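Local coordinates for protein pyridoxine 4-oxidase (Mesorhizobium loti, PDB 4HA6) that catalyses the FAD-dependent oxidation of pyridoxine to pyridoxal, with molecular oxygen as electron acceptor, as a member of the GMC oxidoreductase family, at residues A[73-78]-A[382-387]; A[387-392]-A[439-444]; A[446-451]-A[482-487]. All coordinates share one frame; numbering follows the deposited sequence.

Contact 1 (A[73-78]-A[382-387]); sequences HHWARG and LIIDPA. With FAD (flavin-adenine dinucleotide), chain B.
Asp385 OD2 accepts hydrogen bonds from Ala387 N (2.9 Å) and from Gln65 NE2, bonds that probably steady the turn at Pro386, which meets Trp75 together with Ile384 of strand 383-385. The bond to Ala387 closes an Asx turn, its donor standing well above the carboxylate plane. Across the contact itself the interaction is apolar. Ile384 CG2, placed anti to its own backbone N, lies over one face of the indole in a CH-pi contact, 4.1 Å from the centroid of the Trp75 six-membered ring and displaced toward the rim. Pro386 CB comes in obliquely, 3.7 Å from Trp75 CZ2. Leu254 of helix 252-262 also touches the indole, and Trp75 NE1 makes a weak hydrogen bond to Tyr388 OH. Farther along the chain, Arg77 NE donates to Ala76 O (2.9 Å), an angled bond of 137° at the hydrogen, and Arg77 NH2 approaches the flavin methyl carbon C8M of FAD to 3.2 Å. The contact joins two small antiparallel sheets, 60-61 with 74-75 and 370-372 with 383-385. Lacking any hydrogen bond between its segments, it is one of shape and dispersion, made by the residue that immediately precedes FAD-lining Ala76 to Gly78.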
loop_
_atom_site.group_PDB
_atom_site.type_symbol
_atom_site.label_atom_id
_atom_site.label_comp_id
_atom_site.label_asym_id
_atom_site.label_seq_id
_atom_site.Cartn_x
_atom_site.Cartn_y
_atom_site.Cartn_z
ATOM N N HIS A 73 -16.046 5.335 -3.343
ATOM C CA HIS A 73 -15.066 5.398 -2.277
ATOM C C HIS A 73 -14.023 6.478 -2.543
ATOM O O HIS A 73 -13.701 6.776 -3.695
ATOM C CB HIS A 73 -14.367 4.045 -2.156
ATOM C CG HIS A 73 -15.285 2.924 -1.785
ATOM N ND1 HIS A 73 -15.284 2.349 -0.533
ATOM C CD2 HIS A 73 -16.228 2.265 -2.500
ATOM C CE1 HIS A 73 -16.195 1.390 -0.489
ATOM N NE2 HIS A 73 -16.778 1.316 -1.672
ATOM N N HIS A 74 -13.484 7.051 -1.477
ATOM C CA HIS A 74 -12.428 8.044 -1.627
ATOM C C HIS A 74 -11.075 7.388 -1.424
ATOM O O HIS A 74 -10.881 6.679 -0.441
ATOM C CB HIS A 74 -12.638 9.195 -0.641
ATOM C CG HIS A 74 -13.574 10.246 -1.145
ATOM N ND1 HIS A 74 -13.142 11.484 -1.578
ATOM C CD2 HIS A 74 -14.919 10.240 -1.308
ATOM C CE1 HIS A 74 -14.180 12.195 -1.976
ATOM N NE2 HIS A 74 -15.272 11.462 -1.825
ATOM N N TRP A 75 -10.153 7.604 -2.360
ATOM C CA TRP A 75 -8.814 7.011 -2.281
ATOM C C TRP A 75 -7.732 8.069 -2.073
ATOM O O TRP A 75 -7.278 8.704 -3.027
ATOM C CB TRP A 75 -8.502 6.209 -3.549
ATOM C CG TRP A 75 -9.112 4.809 -3.573
ATOM C CD1 TRP A 75 -10.093 4.317 -2.750
ATOM C CD2 TRP A 75 -8.742 3.724 -4.444
ATOM N NE1 TRP A 75 -10.366 3.001 -3.070
ATOM C CE2 TRP A 75 -9.549 2.615 -4.107
ATOM C CE3 TRP A 75 -7.809 3.588 -5.482
ATOM C CZ2 TRP A 75 -9.454 1.383 -4.775
ATOM C CZ3 TRP A 75 -7.716 2.368 -6.146
ATOM C CH2 TRP A 75 -8.533 1.281 -5.790
ATOM N N ALA A 76 -7.318 8.251 -0.822
ATOM C CA ALA A 76 -6.249 9.195 -0.484
ATOM C C ALA A 76 -4.925 8.742 -1.085
ATOM O O ALA A 76 -4.595 7.563 -1.024
ATOM C CB ALA A 76 -6.121 9.337 1.041
ATOM N N ARG A 77 -4.171 9.669 -1.668
ATOM C CA ARG A 77 -2.845 9.342 -2.192
ATOM C C ARG A 77 -1.865 10.500 -1.979
ATOM O O ARG A 77 -2.225 11.666 -2.162
ATOM C CB ARG A 77 -2.926 8.992 -3.684
ATOM C CG ARG A 77 -3.489 7.599 -3.995
ATOM C CD ARG A 77 -2.493 6.491 -3.620
ATOM N NE ARG A 77 -2.917 5.718 -2.447
ATOM C CZ ARG A 77 -2.215 4.717 -1.922
ATOM N NH1 ARG A 77 -1.056 4.364 -2.462
ATOM N NH2 ARG A 77 -2.672 4.055 -0.866
ATOM N N GLY A 78 -0.632 10.184 -1.591
ATOM C CA GLY A 78 0.382 11.208 -1.400
ATOM C C GLY A 78 0.763 11.959 -2.676
ATOM O O GLY A 78 1.054 11.333 -3.703
ATOM N N LEU A 382 -9.461 9.978 -13.346
ATOM C CA LEU A 382 -9.351 8.562 -13.653
ATOM C C LEU A 382 -10.668 7.862 -13.384
ATOM O O LEU A 382 -11.415 8.252 -12.480
ATOM C CB LEU A 382 -8.233 7.904 -12.841
ATOM C CG LEU A 382 -6.797 8.328 -13.146
ATOM C CD1 LEU A 382 -5.817 7.732 -12.135
ATOM C CD2 LEU A 382 -6.377 7.969 -14.575
ATOM N N ILE A 383 -10.945 6.836 -14.187
ATOM C CA ILE A 383 -12.094 5.964 -13.973
ATOM C C ILE A 383 -11.601 4.709 -13.247
ATOM O O ILE A 383 -10.941 3.855 -13.844
ATOM C CB ILE A 383 -12.757 5.589 -15.296
ATOM C CG1 ILE A 383 -13.050 6.859 -16.118
ATOM C CG2 ILE A 383 -14.027 4.752 -15.056
ATOM C CD1 ILE A 383 -13.849 6.595 -17.377
ATOM N N ILE A 384 -11.903 4.635 -11.951
ATOM C CA ILE A 384 -11.354 3.618 -11.060
ATOM C C ILE A 384 -12.470 2.702 -10.569
ATOM O O ILE A 384 -13.368 3.136 -9.828
ATOM C CB ILE A 384 -10.680 4.269 -9.833
ATOM C CG1 ILE A 384 -9.528 5.177 -10.265
ATOM C CG2 ILE A 384 -10.195 3.202 -8.839
ATOM C CD1 ILE A 384 -9.159 6.231 -9.212
ATOM N N ASP A 385 -12.423 1.440 -10.994
ATOM C CA ASP A 385 -13.405 0.459 -10.543
ATOM C C ASP A 385 -12.694 -0.672 -9.829
ATOM O O ASP A 385 -12.275 -1.621 -10.475
ATOM C CB ASP A 385 -14.195 -0.106 -11.732
ATOM C CG ASP A 385 -15.097 -1.276 -11.336
ATOM O OD1 ASP A 385 -15.467 -2.081 -12.221
ATOM O OD2 ASP A 385 -15.433 -1.401 -10.136
ATOM N N PRO A 386 -12.575 -0.587 -8.488
ATOM C CA PRO A 386 -11.874 -1.631 -7.743
ATOM C C PRO A 386 -12.625 -2.971 -7.750
ATOM O O PRO A 386 -12.022 -3.954 -7.329
ATOM C CB PRO A 386 -11.804 -1.067 -6.311
ATOM C CG PRO A 386 -12.890 -0.021 -6.251
ATOM C CD PRO A 386 -12.966 0.546 -7.630
ATOM N N ALA A 387 -13.883 -2.999 -8.205
ATOM C CA ALA A 387 -14.706 -4.226 -8.216
ATOM C C ALA A 387 -14.787 -4.870 -6.836
ATOM O O ALA A 387 -14.663 -6.091 -6.694
ATOM C CB ALA A 387 -14.181 -5.235 -9.238
HETATM P PA FAD B . 3.461 6.427 -3.886
HETATM O O1A FAD B . 4.252 6.317 -2.589
HETATM O O2A FAD B . 2.007 6.800 -3.813
HETATM O O5B FAD B . 4.245 7.486 -4.824
HETATM C C5B FAD B . 3.719 8.048 -6.023
HETATM C C4B FAD B . 4.422 9.390 -6.176
HETATM O O4B FAD B . 4.513 9.791 -7.547
HETATM C C3B FAD B . 3.656 10.488 -5.449
HETATM O O3B FAD B . 4.630 11.248 -4.715
HETATM C C2B FAD B . 3.020 11.319 -6.560
HETATM O O2B FAD B . 2.883 12.699 -6.176
HETATM C C1B FAD B . 3.997 11.125 -7.716
HETATM N N9A FAD B . 3.393 11.200 -9.080
HETATM C C8A FAD B . 2.237 10.633 -9.487
HETATM N N7A FAD B . 2.018 10.894 -10.804
HETATM C C5A FAD B . 3.051 11.637 -11.267
HETATM C C6A FAD B . 3.442 12.244 -12.566
HETATM N N6A FAD B . 2.657 12.097 -13.681
HETATM N N1A FAD B . 4.610 12.945 -12.609
HETATM C C2A FAD B . 5.399 13.087 -11.523
HETATM N N3A FAD B . 5.094 12.553 -10.318
HETATM C C4A FAD B . 3.955 11.830 -10.125
HETATM N N1 FAD B . 1.179 0.776 3.687
HETATM C C2 FAD B . 1.712 0.064 4.697
HETATM O O2 FAD B . 2.469 -0.892 4.418
HETATM N N3 FAD B . 1.439 0.324 5.990
HETATM C C4 FAD B . 0.629 1.330 6.364
HETATM O O4 FAD B . 0.372 1.552 7.576
HETATM C C4X FAD B . 0.004 2.158 5.308
HETATM N N5 FAD B . -0.834 3.176 5.593
HETATM C C5X FAD B . -1.377 3.931 4.605
HETATM C C6 FAD B . -2.234 4.986 4.912
HETATM C C7 FAD B . -2.785 5.766 3.899
HETATM C C7M FAD B . -3.708 6.906 4.250
HETATM C C8 FAD B . -2.455 5.474 2.477
HETATM C C8M FAD B . -3.059 6.315 1.384
HETATM C C9 FAD B . -1.597 4.422 2.157
HETATM C C9A FAD B . -1.056 3.641 3.179
HETATM N N10 FAD B . -0.193 2.575 2.870
HETATM C C10 FAD B . 0.350 1.815 3.916
HETATM C "C1'" FAD B . 0.125 2.265 1.471
HETATM C "C2'" FAD B . 1.526 2.700 1.071
HETATM O "O2'" FAD B . 1.781 4.034 1.538
HETATM C "C3'" FAD B . 1.588 2.645 -0.457
HETATM O "O3'" FAD B . 1.149 1.344 -0.882
HETATM C "C4'" FAD B . 2.992 2.915 -0.968
HETATM O "O4'" FAD B . 3.410 4.197 -0.466
HETATM C "C5'" FAD B . 3.047 2.882 -2.500
HETATM O "O5'" FAD B . 4.234 3.554 -2.916
HETATM P P FAD B . 4.493 3.810 -4.475
HETATM O O1P FAD B . 5.953 4.175 -4.715
HETATM O O2P FAD B . 3.869 2.688 -5.281
HETATM O O3P FAD B . 3.565 5.086 -4.759
#

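Contact 2 (A[387-392]-A[439-444]); sequences AYLQTG and RSVITH. With PXM (4-(aminomethyl)-5-(hydroxymethyl)-2-methylpyridin-3-ol), chain J.
Tyr388 and Leu389, the central residues of a type II beta turn from Ala387 to Gln390, pack against Thr443 and Val441 of strand 441-443. That strand follows helix 430-440 directly and pairs antiparallel with strand 293-302 in the large sheet, an arrangement consistent with the substrate-binding domain of GMC oxidoreductases.

The apolar part is a single meeting of methyl groups. Leu389 CD2 and Val441 CG2 reach toward each other tip to tip, 4.0 Å apart, and Phe398 of helix 392-409 touches both side chains. Helix 392-409 starts just beyond the turn, where Thr391 occupies the N-cap.

The second kind of meeting brings polar side chains together without a direct bond. The tyrosine crosses the threonine at a slant, and Tyr388 OH rests 3.4 Å from Thr443 CB. What links the two hydroxyls is Asp291, whose OD2 is hydrogen-bonded to both Tyr388 OH and Thr443 OG1. Thr443 OG1 stands anti to its backbone N (chi1 176°), and in this position it also receives His445 N. One carboxylate oxygen therefore ties the turn to the strand and probably fixes the rotation of both side chains.

Ligand contacts begin where the strand ends. The carbonyl oxygen of His444 is gripped twice by the bound pyridoxamine, by PXM N4 at 3.1 Å and by PXM O3 at 2.8 Å, so one backbone oxygen accepts from both the amine and the 3-hydroxyl. His445 ND1 supplies another hydrogen bond to the ligand. At the edge of the His444 imidazole, in the ring plane, PXM O3 lies 3.2 Å from His444 ND1.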
loop_
_atom_site.group_PDB
_atom_site.type_symbol
_atom_site.label_atom_id
_atom_site.label_comp_id
_atom_site.label_asym_id
_atom_site.label_seq_id
_atom_site.Cartn_x
_atom_site.Cartn_y
_atom_site.Cartn_z
ATOM N N ALA A 387 -13.883 -2.999 -8.205
ATOM C CA ALA A 387 -14.706 -4.226 -8.216
ATOM C C ALA A 387 -14.787 -4.870 -6.836
ATOM O O ALA A 387 -14.663 -6.091 -6.694
ATOM C CB ALA A 387 -14.181 -5.235 -9.238
ATOM N N TYR A 388 -15.006 -4.045 -5.816
ATOM C CA TYR A 388 -15.013 -4.541 -4.444
ATOM C C TYR A 388 -16.096 -5.607 -4.251
ATOM O O TYR A 388 -17.222 -5.462 -4.747
ATOM C CB TYR A 388 -15.248 -3.396 -3.454
ATOM C CG TYR A 388 -14.090 -2.454 -3.187
ATOM C CD1 TYR A 388 -14.327 -1.095 -3.011
ATOM C CD2 TYR A 388 -12.774 -2.915 -3.047
ATOM C CE1 TYR A 388 -13.310 -0.213 -2.726
ATOM C CE2 TYR A 388 -11.726 -2.019 -2.761
ATOM C CZ TYR A 388 -12.015 -0.667 -2.606
ATOM O OH TYR A 388 -11.037 0.263 -2.323
ATOM N N LEU A 389 -15.747 -6.666 -3.523
ATOM C CA LEU A 389 -16.693 -7.735 -3.168
ATOM C C LEU A 389 -17.458 -8.337 -4.349
ATOM O O LEU A 389 -18.655 -8.612 -4.228
ATOM C CB LEU A 389 -17.696 -7.229 -2.125
ATOM C CG LEU A 389 -17.317 -7.343 -0.638
ATOM C CD1 LEU A 389 -15.816 -7.543 -0.424
ATOM C CD2 LEU A 389 -17.834 -6.145 0.159
ATOM N N GLN A 390 -16.788 -8.561 -5.477
ATOM C CA GLN A 390 -17.520 -9.047 -6.648
ATOM C C GLN A 390 -17.527 -10.583 -6.760
ATOM O O GLN A 390 -18.318 -11.163 -7.504
ATOM C CB GLN A 390 -16.997 -8.387 -7.925
ATOM C CG GLN A 390 -18.099 -8.018 -8.943
ATOM C CD GLN A 390 -19.090 -6.976 -8.412
ATOM O OE1 GLN A 390 -18.846 -5.773 -8.493
ATOM N NE2 GLN A 390 -20.212 -7.440 -7.868
ATOM N N THR A 391 -16.649 -11.240 -6.017
ATOM C CA THR A 391 -16.570 -12.686 -6.085
ATOM C C THR A 391 -17.284 -13.313 -4.895
ATOM O O THR A 391 -17.421 -12.686 -3.832
ATOM C CB THR A 391 -15.104 -13.161 -6.121
ATOM O OG1 THR A 391 -14.426 -12.754 -4.912
ATOM C CG2 THR A 391 -14.396 -12.575 -7.341
ATOM N N GLY A 392 -17.740 -14.548 -5.058
ATOM C CA GLY A 392 -18.387 -15.238 -3.947
ATOM C C GLY A 392 -17.418 -15.568 -2.834
ATOM O O GLY A 392 -17.780 -15.562 -1.645
ATOM N N ARG A 439 -22.104 -2.233 3.455
ATOM C CA ARG A 439 -22.312 -0.868 3.911
ATOM C C ARG A 439 -21.123 -0.357 4.717
ATOM O O ARG A 439 -20.867 0.863 4.758
ATOM C CB ARG A 439 -23.597 -0.783 4.753
ATOM C CG ARG A 439 -24.894 -0.618 3.936
ATOM C CD ARG A 439 -26.139 -1.148 4.682
ATOM N NE ARG A 439 -26.201 -0.732 6.084
ATOM C CZ ARG A 439 -26.542 -1.529 7.103
ATOM N NH1 ARG A 439 -26.860 -2.807 6.904
ATOM N NH2 ARG A 439 -26.563 -1.051 8.340
ATOM N N SER A 440 -20.385 -1.277 5.339
ATOM C CA SER A 440 -19.334 -0.908 6.298
ATOM C C SER A 440 -17.901 -0.878 5.742
ATOM O O SER A 440 -17.029 -0.167 6.282
ATOM C CB SER A 440 -19.384 -1.846 7.510
ATOM O OG SER A 440 -18.945 -3.143 7.154
ATOM N N VAL A 441 -17.627 -1.657 4.694
ATOM C CA VAL A 441 -16.245 -1.747 4.209
ATOM C C VAL A 441 -15.701 -0.404 3.693
ATOM O O VAL A 441 -16.412 0.363 3.022
ATOM C CB VAL A 441 -16.054 -2.855 3.131
ATOM C CG1 VAL A 441 -16.169 -4.262 3.754
ATOM C CG2 VAL A 441 -17.041 -2.688 1.975
ATOM N N ILE A 442 -14.438 -0.127 4.011
ATOM C CA ILE A 442 -13.724 1.017 3.438
ATOM C C ILE A 442 -12.383 0.523 2.899
ATOM O O ILE A 442 -11.975 -0.594 3.233
ATOM C CB ILE A 442 -13.465 2.094 4.504
ATOM C CG1 ILE A 442 -12.769 1.487 5.722
ATOM C CG2 ILE A 442 -14.774 2.780 4.929
ATOM C CD1 ILE A 442 -12.595 2.474 6.860
ATOM N N THR A 443 -11.694 1.333 2.084
ATOM C CA THR A 443 -10.373 0.949 1.580
ATOM C C THR A 443 -9.314 0.876 2.690
ATOM O O THR A 443 -9.291 1.713 3.606
ATOM C CB THR A 443 -9.871 1.886 0.439
ATOM O OG1 THR A 443 -8.537 1.518 0.066
ATOM C CG2 THR A 443 -9.869 3.341 0.866
ATOM N N HIS A 444 -8.433 -0.117 2.595
ATOM C CA HIS A 444 -7.329 -0.264 3.538
ATOM C C HIS A 444 -6.105 0.497 3.022
ATOM O O HIS A 444 -5.065 0.494 3.675
ATOM C CB HIS A 444 -7.018 -1.755 3.707
ATOM C CG HIS A 444 -6.198 -2.102 4.922
ATOM N ND1 HIS A 444 -5.404 -1.197 5.587
ATOM C CD2 HIS A 444 -6.049 -3.283 5.574
ATOM C CE1 HIS A 444 -4.793 -1.805 6.596
ATOM N NE2 HIS A 444 -5.175 -3.065 6.612
HETATM N N1 PXM J . -6.083 1.199 9.309
HETATM C C2 PXM J . -6.113 1.636 8.051
HETATM C C2A PXM J . -7.348 2.214 7.436
HETATM C C3 PXM J . -4.931 1.531 7.334
HETATM O O3 PXM J . -4.907 1.968 6.028
HETATM C C4 PXM J . -3.761 0.981 7.902
HETATM C C5 PXM J . -3.809 0.530 9.254
HETATM C C5A PXM J . -2.663 -0.067 10.047
HETATM O O5 PXM J . -1.638 -0.681 9.347
HETATM C C6 PXM J . -5.028 0.670 9.925
HETATM C C4A PXM J . -2.542 0.918 7.026
HETATM N N4 PXM J . -2.781 0.353 5.730
#

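Contact 3 (A[446-451]-A[482-487]); sequences HPCGTC and PNLTAG. With PXM (4-(aminomethyl)-5-(hydroxymethyl)-2-methylpyridin-3-ol), chain J.
Leu484 CD1 fits against the bend of the 446-451 loop, where it meets Cys448 SG at 3.4 Å and His446 O at 3.5 Å. The same methyl lies 4.2 Å from His446 CB. Leu484 has unusual torsions (chi1 -119°, chi2 10°), which bring CD1 to the sulfur. The imidazole also comes near Gly487, with His446 ND1 4.2 Å from Gly487 O. The far end of that ring faces the substrate site: His446 NE2 is 2.7 Å from PXM N4, which sits at the ring edge, close to its plane.

A second shell sets these groups in place. His446 ND1 is hydrogen-bonded to His292 ND1, with the two rings roughly perpendicular, and His446 N is bonded to Asp291 OD1. An alanine in place of His446 would probably leave His292 ND1 without this partner and open a gap beside the ligand amine. Gln290 bridges the two loops, since its side chain bonds Leu484 N and Pro482 O while its backbone pairs with Cys448.

Farther out, the 482-487 loop braces itself. Asn483 ND2 donates to Leu484 O at 3.1 Å in a nearly straight bond (169°), approaching from above the carbonyl plane, and it also bonds Asp99 O of helix 97-107. Thr485 OG1 donates to Gly487 O at 3.0 Å. Gly449 adopts a backbone conformation in which a side chain would collide with the preceding carbonyl oxygen.

Between the loops themselves, then, the contact is van der Waals in character, while hydrogen bonds from neighbouring residues position the imidazole whose edge meets the pyridoxamine nitrogen.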
loop_
_atom_site.group_PDB
_atom_site.type_symbol
_atom_site.label_atom_id
_atom_site.label_comp_id
_atom_site.label_asym_id
_atom_site.label_seq_id
_atom_site.Cartn_x
_atom_site.Cartn_y
_atom_site.Cartn_z
ATOM N N HIS A 446 -4.357 0.083 -0.056
ATOM C CA HIS A 446 -3.301 -0.718 -0.669
ATOM C C HIS A 446 -3.525 -1.009 -2.157
ATOM O O HIS A 446 -3.448 -2.178 -2.555
ATOM C CB HIS A 446 -3.167 -2.058 0.076
ATOM C CG HIS A 446 -3.000 -1.907 1.556
ATOM N ND1 HIS A 446 -3.473 -2.835 2.455
ATOM C CD2 HIS A 446 -2.416 -0.931 2.289
ATOM C CE1 HIS A 446 -3.198 -2.431 3.685
ATOM N NE2 HIS A 446 -2.544 -1.290 3.609
ATOM N N PRO A 447 -3.791 0.032 -2.977
ATOM C CA PRO A 447 -3.992 -0.240 -4.410
ATOM C C PRO A 447 -2.701 -0.721 -5.060
ATOM O O PRO A 447 -1.627 -0.236 -4.674
ATOM C CB PRO A 447 -4.379 1.127 -4.981
ATOM C CG PRO A 447 -3.739 2.124 -4.065
ATOM C CD PRO A 447 -3.811 1.481 -2.688
ATOM N N CYS A 448 -2.811 -1.662 -6.005
ATOM C CA CYS A 448 -1.653 -2.278 -6.651
ATOM C C CYS A 448 -2.093 -3.106 -7.862
ATOM O O CYS A 448 -3.291 -3.325 -8.061
ATOM C CB CYS A 448 -0.899 -3.169 -5.650
ATOM S SG CYS A 448 -1.733 -4.772 -5.243
ATOM N N GLY A 449 -1.131 -3.528 -8.687
ATOM C CA GLY A 449 -1.375 -4.550 -9.702
ATOM C C GLY A 449 -1.645 -4.104 -11.136
ATOM O O GLY A 449 -1.793 -4.932 -12.035
ATOM N N THR A 450 -1.691 -2.794 -11.355
ATOM C CA THR A 450 -2.187 -2.230 -12.611
ATOM C C THR A 450 -1.161 -2.222 -13.741
ATOM O O THR A 450 -1.477 -1.845 -14.875
ATOM C CB THR A 450 -2.682 -0.789 -12.386
ATOM O OG1 THR A 450 -1.697 -0.063 -11.624
ATOM C CG2 THR A 450 -3.994 -0.818 -11.620
ATOM N N CYS A 451 0.077 -2.593 -13.426
ATOM C CA CYS A 451 1.089 -2.801 -14.450
ATOM C C CYS A 451 1.727 -4.149 -14.129
ATOM O O CYS A 451 2.926 -4.228 -13.869
ATOM C CB CYS A 451 2.133 -1.686 -14.424
ATOM S SG CYS A 451 1.503 -0.007 -14.913
ATOM N N PRO A 482 2.001 -8.690 -8.716
ATOM C CA PRO A 482 1.076 -9.676 -9.295
ATOM C C PRO A 482 -0.145 -9.839 -8.403
ATOM O O PRO A 482 -1.269 -9.927 -8.899
ATOM C CB PRO A 482 1.908 -10.972 -9.318
ATOM C CG PRO A 482 3.356 -10.464 -9.466
ATOM C CD PRO A 482 3.379 -9.219 -8.601
ATOM N N ASN A 483 0.092 -9.866 -7.096
ATOM C CA ASN A 483 -0.982 -9.954 -6.123
ATOM C C ASN A 483 -0.603 -9.259 -4.817
ATOM O O ASN A 483 0.571 -9.154 -4.460
ATOM C CB ASN A 483 -1.341 -11.417 -5.840
ATOM C CG ASN A 483 -0.126 -12.248 -5.454
ATOM O OD1 ASN A 483 0.446 -12.947 -6.287
ATOM N ND2 ASN A 483 0.288 -12.153 -4.190
ATOM N N LEU A 484 -1.628 -8.786 -4.125
ATOM C CA LEU A 484 -1.541 -8.272 -2.773
ATOM C C LEU A 484 -0.785 -9.218 -1.842
ATOM O O LEU A 484 -0.970 -10.439 -1.912
ATOM C CB LEU A 484 -2.968 -8.152 -2.257
ATOM C CG LEU A 484 -3.651 -6.858 -1.813
ATOM C CD1 LEU A 484 -2.870 -5.595 -2.137
ATOM C CD2 LEU A 484 -5.067 -6.802 -2.377
ATOM N N THR A 485 0.056 -8.658 -0.964
ATOM C CA THR A 485 0.535 -9.402 0.206
ATOM C C THR A 485 -0.629 -9.522 1.165
ATOM O O THR A 485 -1.665 -8.896 0.946
ATOM C CB THR A 485 1.677 -8.676 0.900
ATOM O OG1 THR A 485 1.274 -7.326 1.174
ATOM C CG2 THR A 485 2.894 -8.654 -0.022
ATOM N N ALA A 486 -0.481 -10.309 2.229
ATOM C CA ALA A 486 -1.600 -10.507 3.163
ATOM C C ALA A 486 -2.040 -9.223 3.884
ATOM O O ALA A 486 -3.221 -9.056 4.215
ATOM C CB ALA A 486 -1.272 -11.618 4.189
ATOM N N GLY A 487 -1.088 -8.330 4.147
ATOM C CA GLY A 487 -1.363 -7.136 4.932
ATOM C C GLY A 487 -0.851 -5.905 4.199
ATOM O O GLY A 487 -0.670 -5.933 2.984
HETATM N N1 PXM J . -6.083 1.199 9.309
HETATM C C2 PXM J . -6.113 1.636 8.051
HETATM C C2A PXM J . -7.348 2.214 7.436
HETATM C C3 PXM J . -4.931 1.531 7.334
HETATM O O3 PXM J . -4.907 1.968 6.028
HETATM C C4 PXM J . -3.761 0.981 7.902
HETATM C C5 PXM J . -3.809 0.530 9.254
HETATM C C5A PXM J . -2.663 -0.067 10.047
HETATM O O5 PXM J . -1.638 -0.681 9.347
HETATM C C6 PXM J . -5.028 0.670 9.925
HETATM C C4A PXM J . -2.542 0.918 7.026
HETATM N N4 PXM J . -2.781 0.353 5.730
#

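Each contact has a segment that reaches a bound group: 73-78 the FAD, 439-444 and 446-451 the pyridoxamine. Contacts 1 and 2, with centres about 13 Å apart, share Ala387 and meet directly, Trp75 NE1 lying 3.7 Å from Thr443 CB. Contact 3 reaches contact 1 through Pro447: Pro447 CB is 3.7 Å from Trp75 CZ3, and Pro447 CD is 3.4 Å from Arg77 NH2. Contacts 2 and 3, about 15 Å apart between centres, are joined along the chain through His445. Asp291 unites them as well, one carboxylate oxygen serving contact 2 and the other contact 3. The Trp75 side chain is about 10 Å from the bound PXM, and the His446 side chain about 4 Å from FAD.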